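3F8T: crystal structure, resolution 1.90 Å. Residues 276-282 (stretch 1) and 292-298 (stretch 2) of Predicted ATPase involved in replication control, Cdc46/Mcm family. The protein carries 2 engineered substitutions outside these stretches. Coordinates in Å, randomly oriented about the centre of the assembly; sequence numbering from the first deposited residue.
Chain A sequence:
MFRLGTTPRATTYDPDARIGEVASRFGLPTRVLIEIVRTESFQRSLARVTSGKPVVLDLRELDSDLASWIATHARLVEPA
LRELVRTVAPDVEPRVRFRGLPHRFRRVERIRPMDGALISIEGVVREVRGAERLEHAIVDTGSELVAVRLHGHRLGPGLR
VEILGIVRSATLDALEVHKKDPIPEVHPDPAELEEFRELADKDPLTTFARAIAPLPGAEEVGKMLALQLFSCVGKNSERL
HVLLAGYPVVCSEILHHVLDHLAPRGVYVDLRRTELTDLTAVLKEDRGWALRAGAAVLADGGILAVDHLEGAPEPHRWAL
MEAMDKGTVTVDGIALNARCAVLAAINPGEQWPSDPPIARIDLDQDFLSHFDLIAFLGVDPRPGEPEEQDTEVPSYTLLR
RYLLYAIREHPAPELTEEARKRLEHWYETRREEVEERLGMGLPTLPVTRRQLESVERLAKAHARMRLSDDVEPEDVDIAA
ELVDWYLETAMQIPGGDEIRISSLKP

Stretch 1 (276-282) LTDLTAV
Stretch 2 292-298: RAGAAVL

How do the two backbones run? L276 to L279 is helical, T280 leaves the helix at phi/psi -102/-85, and A281 (-171/160) and V282 (-122/134) form a strand. Strand R292 (-116/128) and A293 (-70/134) runs antiparallel to it; G294 (-91/-176) then takes the N-cap position, right before the helical residues A295 to L298. A281 pairs with A293, CA to CA 4.6 Å, and V282 with R292, 5.3 Å.

Which bonds fix this register? V282 N to R292 O and R292 N to V282 O are reciprocal hydrogen bonds of 3.0 Å each. Beyond them G294 N donates to T280 O at 2.8 Å. The carbonyls ending the first helix meet free amides starting the second: A295 N donates to D278 O at 2.8 Å, A296 N to L279 O at 3.0 Å.

Why does glycine suit G294? G294 CA lies 3.3 Å from D278 O, and an ideal CB there would clash, 2.7 Å from T280 O.

Which side chains meet? V282 (chi1 p) and R292 (chi1 to chi3 t, chi4 93°) share a sheet face, V282 CG1 to R292 CB 3.8 Å, while the arginine's end leads away. L279 (t, p) brings CD1 within 4.4 Å of A295 CB, an apolar contact. V297 (t) sets CG2 3.4 Å from T280 O.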

# COMPACT_ATOMS: atom_id res chain seq x y z
N LEU A 276 17.69 -4.07 11.55
CA LEU A 276 17.72 -3.30 10.32
C LEU A 276 17.03 -4.07 9.18
O LEU A 276 16.21 -3.51 8.45
CB LEU A 276 19.15 -2.89 9.94
CG LEU A 276 19.38 -2.17 8.60
CD1 LEU A 276 18.62 -0.84 8.55
CD2 LEU A 276 20.87 -1.93 8.39
N THR A 277 17.34 -5.35 9.06
CA THR A 277 16.74 -6.12 7.98
C THR A 277 15.25 -6.45 8.24
O THR A 277 14.55 -6.81 7.29
CB THR A 277 17.59 -7.36 7.61
OG1 THR A 277 17.79 -8.18 8.76
CG2 THR A 277 18.95 -6.93 7.09
N ASP A 278 14.78 -6.30 9.48
CA ASP A 278 13.34 -6.36 9.77
C ASP A 278 12.65 -5.07 9.27
O ASP A 278 11.43 -5.04 9.07
CB ASP A 278 13.02 -6.45 11.29
CG ASP A 278 13.55 -7.71 11.99
OD1 ASP A 278 13.54 -8.82 11.42
OD2 ASP A 278 13.90 -7.57 13.20
N LEU A 279 13.44 -4.00 9.11
CA LEU A 279 12.91 -2.71 8.68
C LEU A 279 12.98 -2.51 7.16
O LEU A 279 12.08 -1.91 6.57
CB LEU A 279 13.66 -1.56 9.39
CG LEU A 279 13.31 -0.11 9.03
CD1 LEU A 279 11.83 0.23 9.36
CD2 LEU A 279 14.27 0.84 9.75
N THR A 280 14.04 -3.01 6.54
CA THR A 280 14.24 -2.83 5.12
C THR A 280 13.86 -4.12 4.36
O THR A 280 12.73 -4.27 3.90
CB THR A 280 15.70 -2.38 4.81
OG1 THR A 280 16.62 -3.32 5.37
CG2 THR A 280 15.97 -1.03 5.45
N ALA A 281 14.81 -5.05 4.28
CA ALA A 281 14.63 -6.32 3.61
C ALA A 281 15.85 -7.16 3.94
O ALA A 281 16.88 -6.63 4.34
CB ALA A 281 14.50 -6.12 2.09
N VAL A 282 15.73 -8.48 3.80
CA VAL A 282 16.90 -9.36 3.96
C VAL A 282 17.11 -10.19 2.67
O VAL A 282 16.15 -10.71 2.10
CB VAL A 282 16.79 -10.26 5.23
CG1 VAL A 282 15.70 -11.28 5.11
CG2 VAL A 282 18.12 -10.96 5.53
N ARG A 292 13.29 -11.28 1.44
CA ARG A 292 12.13 -11.11 2.33
C ARG A 292 11.93 -9.63 2.69
O ARG A 292 12.87 -8.94 3.12
CB ARG A 292 12.30 -11.96 3.61
CG ARG A 292 11.28 -11.59 4.69
CD ARG A 292 11.02 -12.66 5.73
NE ARG A 292 9.72 -12.40 6.36
CZ ARG A 292 8.56 -12.92 5.96
NH1 ARG A 292 8.50 -13.79 4.94
NH2 ARG A 292 7.44 -12.59 6.60
N ALA A 293 10.70 -9.16 2.49
CA ALA A 293 10.36 -7.77 2.75
C ALA A 293 10.37 -7.49 4.24
O ALA A 293 9.80 -8.25 5.01
CB ALA A 293 8.99 -7.46 2.20
N GLY A 294 11.01 -6.38 4.61
CA GLY A 294 10.89 -5.81 5.95
C GLY A 294 9.76 -4.80 5.99
O GLY A 294 9.04 -4.59 5.01
N ALA A 295 9.61 -4.15 7.15
CA ALA A 295 8.44 -3.31 7.43
C ALA A 295 8.17 -2.21 6.42
O ALA A 295 7.03 -2.00 6.06
CB ALA A 295 8.54 -2.72 8.84
N ALA A 296 9.20 -1.47 6.01
CA ALA A 296 9.00 -0.30 5.14
C ALA A 296 8.46 -0.73 3.77
O ALA A 296 7.60 -0.05 3.18
CB ALA A 296 10.28 0.48 4.99
N VAL A 297 8.96 -1.86 3.28
CA VAL A 297 8.50 -2.49 2.04
C VAL A 297 7.06 -3.00 2.18
O VAL A 297 6.23 -2.80 1.30
CB VAL A 297 9.50 -3.61 1.60
CG1 VAL A 297 9.01 -4.33 0.34
CG2 VAL A 297 10.87 -2.99 1.34
N LEU A 298 6.75 -3.66 3.30
CA LEU A 298 5.38 -4.13 3.50
C LEU A 298 4.38 -2.98 3.69
O LEU A 298 3.17 -3.16 3.51
CB LEU A 298 5.30 -5.13 4.67
CG LEU A 298 6.06 -6.45 4.46
CD1 LEU A 298 6.01 -7.27 5.76
CD2 LEU A 298 5.43 -7.23 3.30
O HOH W 1 12.97 -8.75 6.42